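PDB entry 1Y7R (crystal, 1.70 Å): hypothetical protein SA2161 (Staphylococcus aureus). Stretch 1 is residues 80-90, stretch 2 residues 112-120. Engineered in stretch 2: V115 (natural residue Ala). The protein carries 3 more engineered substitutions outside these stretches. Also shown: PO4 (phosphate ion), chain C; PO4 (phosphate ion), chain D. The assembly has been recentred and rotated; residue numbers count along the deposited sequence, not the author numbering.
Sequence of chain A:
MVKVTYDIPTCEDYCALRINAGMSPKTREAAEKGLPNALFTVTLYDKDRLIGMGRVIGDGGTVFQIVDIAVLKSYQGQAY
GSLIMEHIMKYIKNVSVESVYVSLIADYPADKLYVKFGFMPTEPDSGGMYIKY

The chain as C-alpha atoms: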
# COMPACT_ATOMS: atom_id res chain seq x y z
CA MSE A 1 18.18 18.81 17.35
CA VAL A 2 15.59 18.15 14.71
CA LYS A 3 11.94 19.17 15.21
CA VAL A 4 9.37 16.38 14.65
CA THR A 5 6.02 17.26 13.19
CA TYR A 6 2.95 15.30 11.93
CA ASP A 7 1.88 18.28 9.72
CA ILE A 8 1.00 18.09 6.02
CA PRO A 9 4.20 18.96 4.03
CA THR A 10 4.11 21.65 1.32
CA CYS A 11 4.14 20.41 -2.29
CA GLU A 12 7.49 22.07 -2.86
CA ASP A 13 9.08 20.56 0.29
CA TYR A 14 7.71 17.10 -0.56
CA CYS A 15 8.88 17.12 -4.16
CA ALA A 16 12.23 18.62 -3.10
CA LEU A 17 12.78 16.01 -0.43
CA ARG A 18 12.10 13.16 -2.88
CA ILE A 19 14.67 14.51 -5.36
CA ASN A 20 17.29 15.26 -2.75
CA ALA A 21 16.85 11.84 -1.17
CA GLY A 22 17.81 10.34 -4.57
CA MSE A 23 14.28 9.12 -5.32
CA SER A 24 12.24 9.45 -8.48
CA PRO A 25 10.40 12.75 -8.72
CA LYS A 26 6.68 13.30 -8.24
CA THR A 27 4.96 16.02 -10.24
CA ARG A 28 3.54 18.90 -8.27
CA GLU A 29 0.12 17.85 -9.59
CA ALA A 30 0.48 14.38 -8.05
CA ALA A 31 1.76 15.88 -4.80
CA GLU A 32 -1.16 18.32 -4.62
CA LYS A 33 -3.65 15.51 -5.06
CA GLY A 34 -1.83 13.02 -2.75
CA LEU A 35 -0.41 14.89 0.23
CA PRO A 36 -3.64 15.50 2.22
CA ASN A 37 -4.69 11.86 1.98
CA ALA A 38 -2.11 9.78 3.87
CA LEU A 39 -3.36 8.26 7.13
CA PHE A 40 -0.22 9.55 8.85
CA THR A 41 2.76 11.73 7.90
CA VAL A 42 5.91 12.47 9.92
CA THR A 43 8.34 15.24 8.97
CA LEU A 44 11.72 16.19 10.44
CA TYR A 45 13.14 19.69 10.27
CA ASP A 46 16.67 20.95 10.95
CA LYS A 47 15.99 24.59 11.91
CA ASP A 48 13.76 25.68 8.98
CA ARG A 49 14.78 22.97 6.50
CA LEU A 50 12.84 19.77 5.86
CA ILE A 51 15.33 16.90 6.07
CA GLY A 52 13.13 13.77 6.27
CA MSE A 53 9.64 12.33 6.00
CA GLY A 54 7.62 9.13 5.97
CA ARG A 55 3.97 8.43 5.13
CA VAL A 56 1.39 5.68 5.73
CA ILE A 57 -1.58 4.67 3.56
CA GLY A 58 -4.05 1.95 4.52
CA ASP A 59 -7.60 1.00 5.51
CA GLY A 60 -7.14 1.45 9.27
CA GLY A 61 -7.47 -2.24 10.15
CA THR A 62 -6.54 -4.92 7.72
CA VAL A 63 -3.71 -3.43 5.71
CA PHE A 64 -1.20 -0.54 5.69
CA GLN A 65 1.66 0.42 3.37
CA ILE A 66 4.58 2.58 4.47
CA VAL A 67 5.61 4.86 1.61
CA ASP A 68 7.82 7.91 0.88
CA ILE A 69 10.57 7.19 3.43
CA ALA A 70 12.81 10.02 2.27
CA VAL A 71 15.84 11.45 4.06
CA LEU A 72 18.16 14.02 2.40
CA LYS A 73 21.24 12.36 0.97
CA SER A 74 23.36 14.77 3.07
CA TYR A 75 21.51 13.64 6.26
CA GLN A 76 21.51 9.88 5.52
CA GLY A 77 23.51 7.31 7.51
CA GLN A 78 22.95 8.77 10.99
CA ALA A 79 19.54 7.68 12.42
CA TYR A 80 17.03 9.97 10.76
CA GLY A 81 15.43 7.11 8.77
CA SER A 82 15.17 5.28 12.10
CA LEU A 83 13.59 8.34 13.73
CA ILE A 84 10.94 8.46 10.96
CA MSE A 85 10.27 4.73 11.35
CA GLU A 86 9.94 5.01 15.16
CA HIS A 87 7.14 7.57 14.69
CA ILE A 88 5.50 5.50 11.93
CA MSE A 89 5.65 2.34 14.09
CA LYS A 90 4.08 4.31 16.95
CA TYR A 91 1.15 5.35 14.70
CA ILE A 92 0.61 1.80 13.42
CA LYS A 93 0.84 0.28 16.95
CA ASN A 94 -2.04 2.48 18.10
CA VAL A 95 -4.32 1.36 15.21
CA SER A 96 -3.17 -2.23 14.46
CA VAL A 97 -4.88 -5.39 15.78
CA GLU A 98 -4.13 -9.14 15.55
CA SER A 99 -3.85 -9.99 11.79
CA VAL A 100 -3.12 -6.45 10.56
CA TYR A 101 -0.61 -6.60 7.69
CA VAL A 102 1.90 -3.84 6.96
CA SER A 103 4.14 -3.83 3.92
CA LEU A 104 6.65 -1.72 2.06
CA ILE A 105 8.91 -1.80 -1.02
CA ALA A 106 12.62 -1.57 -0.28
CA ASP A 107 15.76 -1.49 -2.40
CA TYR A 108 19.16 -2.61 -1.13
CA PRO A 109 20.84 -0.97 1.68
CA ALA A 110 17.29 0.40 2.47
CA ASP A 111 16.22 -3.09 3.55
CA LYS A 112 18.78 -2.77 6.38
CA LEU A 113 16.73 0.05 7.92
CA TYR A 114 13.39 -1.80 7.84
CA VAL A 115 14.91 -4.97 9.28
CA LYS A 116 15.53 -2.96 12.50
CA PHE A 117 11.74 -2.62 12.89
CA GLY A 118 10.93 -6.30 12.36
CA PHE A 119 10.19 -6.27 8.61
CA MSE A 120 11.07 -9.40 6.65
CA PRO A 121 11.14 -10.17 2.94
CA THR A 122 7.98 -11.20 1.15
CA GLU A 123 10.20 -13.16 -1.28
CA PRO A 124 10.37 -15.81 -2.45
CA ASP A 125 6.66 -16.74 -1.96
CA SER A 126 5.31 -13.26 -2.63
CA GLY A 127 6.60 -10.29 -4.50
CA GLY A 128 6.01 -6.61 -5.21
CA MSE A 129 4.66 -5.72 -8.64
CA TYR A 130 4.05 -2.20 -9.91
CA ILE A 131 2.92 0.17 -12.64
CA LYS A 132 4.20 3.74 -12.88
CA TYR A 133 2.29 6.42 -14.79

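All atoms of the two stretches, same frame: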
# COMPACT_ATOMS: atom_id res chain seq x y z
N TYR A 80 18.29 9.28 11.05
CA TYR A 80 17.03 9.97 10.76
C TYR A 80 15.96 9.07 10.13
O TYR A 80 14.77 9.24 10.43
CB TYR A 80 17.27 11.25 9.95
CG TYR A 80 17.96 12.28 10.82
CD1 TYR A 80 17.35 12.76 11.98
CD2 TYR A 80 19.24 12.70 10.52
CE1 TYR A 80 17.98 13.70 12.80
CE2 TYR A 80 19.89 13.64 11.33
CZ TYR A 80 19.25 14.13 12.46
OH TYR A 80 19.89 15.04 13.27
N GLY A 81 16.38 8.12 9.30
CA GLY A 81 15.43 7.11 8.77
C GLY A 81 14.82 6.34 9.95
O GLY A 81 13.61 6.06 9.98
N SER A 82 15.65 6.02 10.94
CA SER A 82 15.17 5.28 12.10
C SER A 82 14.20 6.14 12.90
O SER A 82 13.19 5.64 13.36
CB SER A 82 16.32 4.84 13.01
OG SER A 82 16.84 3.58 12.58
N LEU A 83 14.50 7.43 13.03
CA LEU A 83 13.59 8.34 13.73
C LEU A 83 12.19 8.39 13.07
O LEU A 83 11.15 8.25 13.75
CB LEU A 83 14.24 9.74 13.83
CG LEU A 83 13.43 10.72 14.71
CD1 LEU A 83 13.19 10.22 16.14
CD2 LEU A 83 14.18 12.00 14.77
N ILE A 84 12.17 8.54 11.75
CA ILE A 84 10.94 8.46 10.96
C ILE A 84 10.18 7.14 11.24
O ILE A 84 8.99 7.14 11.57
CB ILE A 84 11.27 8.64 9.47
CG1 ILE A 84 11.63 10.11 9.23
CG2 ILE A 84 10.10 8.20 8.58
CD1 ILE A 84 12.43 10.38 7.95
N MSE A 85 10.90 6.04 11.16
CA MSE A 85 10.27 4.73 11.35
C MSE A 85 9.74 4.57 12.77
O MSE A 85 8.68 3.99 12.94
CB MSE A 85 11.25 3.60 11.02
CG MSE A 85 11.49 3.36 9.55
SE MSE A 85 9.80 2.89 8.58
CE MSE A 85 9.49 1.14 9.39
N GLU A 86 10.44 5.09 13.79
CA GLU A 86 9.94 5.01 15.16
C GLU A 86 8.58 5.70 15.26
O GLU A 86 7.65 5.18 15.88
CB GLU A 86 10.94 5.64 16.15
CG GLU A 86 12.20 4.79 16.37
CD GLU A 86 11.93 3.56 17.29
OE1 GLU A 86 10.75 3.18 17.47
OE2 GLU A 86 12.91 3.00 17.84
N HIS A 87 8.44 6.86 14.64
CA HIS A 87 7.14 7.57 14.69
C HIS A 87 6.05 6.86 13.87
O HIS A 87 4.90 6.72 14.33
CB HIS A 87 7.35 9.03 14.30
CG HIS A 87 8.03 9.82 15.37
ND1 HIS A 87 7.33 10.46 16.37
CD2 HIS A 87 9.34 9.99 15.66
CE1 HIS A 87 8.18 11.04 17.20
NE2 HIS A 87 9.41 10.77 16.79
N ILE A 88 6.44 6.31 12.72
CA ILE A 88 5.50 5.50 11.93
C ILE A 88 5.04 4.26 12.70
O ILE A 88 3.84 3.94 12.74
CB ILE A 88 6.13 5.13 10.57
CG1 ILE A 88 6.18 6.36 9.68
CG2 ILE A 88 5.36 4.00 9.88
CD1 ILE A 88 6.87 6.09 8.38
N MSE A 89 5.98 3.59 13.36
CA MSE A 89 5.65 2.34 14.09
C MSE A 89 4.78 2.63 15.31
O MSE A 89 3.92 1.80 15.67
CB MSE A 89 6.90 1.55 14.47
CG MSE A 89 7.65 0.94 13.29
SE MSE A 89 6.50 -0.05 12.01
CE MSE A 89 6.04 1.31 10.85
N LYS A 90 5.00 3.78 15.93
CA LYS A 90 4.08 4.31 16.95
C LYS A 90 2.63 4.53 16.47
O LYS A 90 1.67 4.13 17.15
CB LYS A 90 4.68 5.56 17.60
CG LYS A 90 3.83 6.14 18.70
CD LYS A 90 4.61 7.18 19.49
CE LYS A 90 5.00 6.59 20.83
NZ LYS A 90 5.21 5.11 20.73
N LYS A 112 18.11 -2.75 5.07
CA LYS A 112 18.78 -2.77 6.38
C LYS A 112 18.10 -1.92 7.44
O LYS A 112 18.15 -2.26 8.64
CB LYS A 112 20.23 -2.30 6.25
CG LYS A 112 21.09 -3.17 5.36
CD LYS A 112 22.54 -2.71 5.44
CE LYS A 112 23.41 -3.42 4.41
NZ LYS A 112 23.33 -4.92 4.47
N LEU A 113 17.51 -0.80 7.02
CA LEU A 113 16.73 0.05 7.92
C LEU A 113 15.46 -0.68 8.39
O LEU A 113 15.16 -0.75 9.60
CB LEU A 113 16.35 1.35 7.21
CG LEU A 113 15.29 2.18 7.97
CD1 LEU A 113 15.87 2.62 9.32
CD2 LEU A 113 14.80 3.35 7.21
N TYR A 114 14.71 -1.25 7.46
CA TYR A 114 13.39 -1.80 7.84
C TYR A 114 13.53 -3.05 8.67
O TYR A 114 12.70 -3.32 9.51
CB TYR A 114 12.51 -2.04 6.61
CG TYR A 114 12.45 -0.80 5.77
CD1 TYR A 114 11.86 0.37 6.27
CD2 TYR A 114 12.98 -0.77 4.48
CE1 TYR A 114 11.83 1.54 5.51
CE2 TYR A 114 12.95 0.38 3.72
CZ TYR A 114 12.38 1.53 4.22
OH TYR A 114 12.33 2.68 3.42
N VAL A 115 14.63 -3.77 8.48
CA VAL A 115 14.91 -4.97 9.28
C VAL A 115 14.96 -4.64 10.78
O VAL A 115 14.57 -5.45 11.63
CB VAL A 115 16.23 -5.67 8.80
CG1 VAL A 115 16.55 -6.86 9.69
CG2 VAL A 115 16.08 -6.15 7.38
N LYS A 116 15.47 -3.45 11.11
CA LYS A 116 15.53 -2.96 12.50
C LYS A 116 14.17 -2.90 13.20
O LYS A 116 14.10 -2.92 14.43
CB LYS A 116 16.13 -1.54 12.55
CG LYS A 116 17.56 -1.46 12.09
CD LYS A 116 18.07 0.01 12.17
CE LYS A 116 19.47 0.11 11.60
NZ LYS A 116 20.32 -0.92 12.29
N PHE A 117 13.11 -2.80 12.40
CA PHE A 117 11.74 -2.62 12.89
C PHE A 117 10.90 -3.88 12.74
O PHE A 117 9.70 -3.86 12.99
CB PHE A 117 11.12 -1.40 12.21
CG PHE A 117 11.81 -0.14 12.61
CD1 PHE A 117 12.91 0.33 11.89
CD2 PHE A 117 11.46 0.48 13.79
CE1 PHE A 117 13.62 1.43 12.32
CE2 PHE A 117 12.15 1.61 14.23
CZ PHE A 117 13.23 2.09 13.49
N GLY A 118 11.56 -4.97 12.35
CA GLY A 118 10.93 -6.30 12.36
C GLY A 118 10.43 -6.75 11.00
O GLY A 118 9.91 -7.85 10.88
N PHE A 119 10.62 -5.91 9.98
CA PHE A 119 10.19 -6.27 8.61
C PHE A 119 11.03 -7.43 8.06
O PHE A 119 12.22 -7.53 8.33
CB PHE A 119 10.27 -5.05 7.69
CG PHE A 119 9.16 -4.10 7.94
CD1 PHE A 119 7.96 -4.21 7.24
CD2 PHE A 119 9.27 -3.12 8.94
CE1 PHE A 119 6.89 -3.33 7.51
CE2 PHE A 119 8.19 -2.27 9.21
CZ PHE A 119 7.00 -2.39 8.50
N MSE A 120 10.37 -8.31 7.31
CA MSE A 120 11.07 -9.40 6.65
C MSE A 120 10.64 -9.47 5.18
O MSE A 120 9.59 -8.95 4.80
CB MSE A 120 10.74 -10.69 7.36
CG MSE A 120 9.27 -10.87 7.50
SE MSE A 120 8.85 -12.63 7.82
CE MSE A 120 9.19 -12.72 9.79
P PO4 C . 19.55 4.72 10.18
O1 PO4 C . 19.20 3.95 8.91
O2 PO4 C . 19.35 3.88 11.41
O3 PO4 C . 18.61 5.91 10.19
O4 PO4 C . 20.95 5.29 10.16
P PO4 D . 18.78 6.50 6.65
O1 PO4 D . 18.57 5.02 6.88
O2 PO4 D . 19.07 7.19 7.95
O3 PO4 D . 17.47 7.06 6.11
O4 PO4 D . 19.95 6.75 5.73

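Stretch 1 is helical throughout, its i to i+4 ladder running from I84 N to Y80 O (3.0 Å) to K90 N to E86 O (3.0 Å). Stretch 2 begins in helix, and a type I turn spans V115 to G118. No hydrogen bond crosses between them; the 422 Å² they bury is mostly van der Waals packing.

L113 points toward the helix and fits where G81 has no side chain: an ideal CB on G81 would lie a tight 3.2 Å from L113 CD2. L113 CD1 lies 3.9 Å from G81 C and 3.5 Å from S82 OG. That hydroxyl is instead spent on a phosphate, donating to O2 of the chain C ion at 2.8 Å. Y114 offers its ring edge to the selenium of M85, with CE1 3.9 Å from SE. Engineered V115 makes no contact with stretch 1, and K116 adds only a marginal one, CD to S82 OG at 3.8 Å.

F117 has the largest area covered by the other stretch, 105 Å². M85 CB sits 3.6 Å from the centroid of the F117 ring, 17° off its normal, a CH-pi contact over the face, while E86 CD approaches the edge, 3.6 Å from F117 CE2. After G118, whose phi of 100° suits glycine, F119 turns back toward the helix: its CE2 meets M85 CE at 3.7 Å and M89 SE at 4.0 Å, the latter at the ring edge. M120 lies beyond reach.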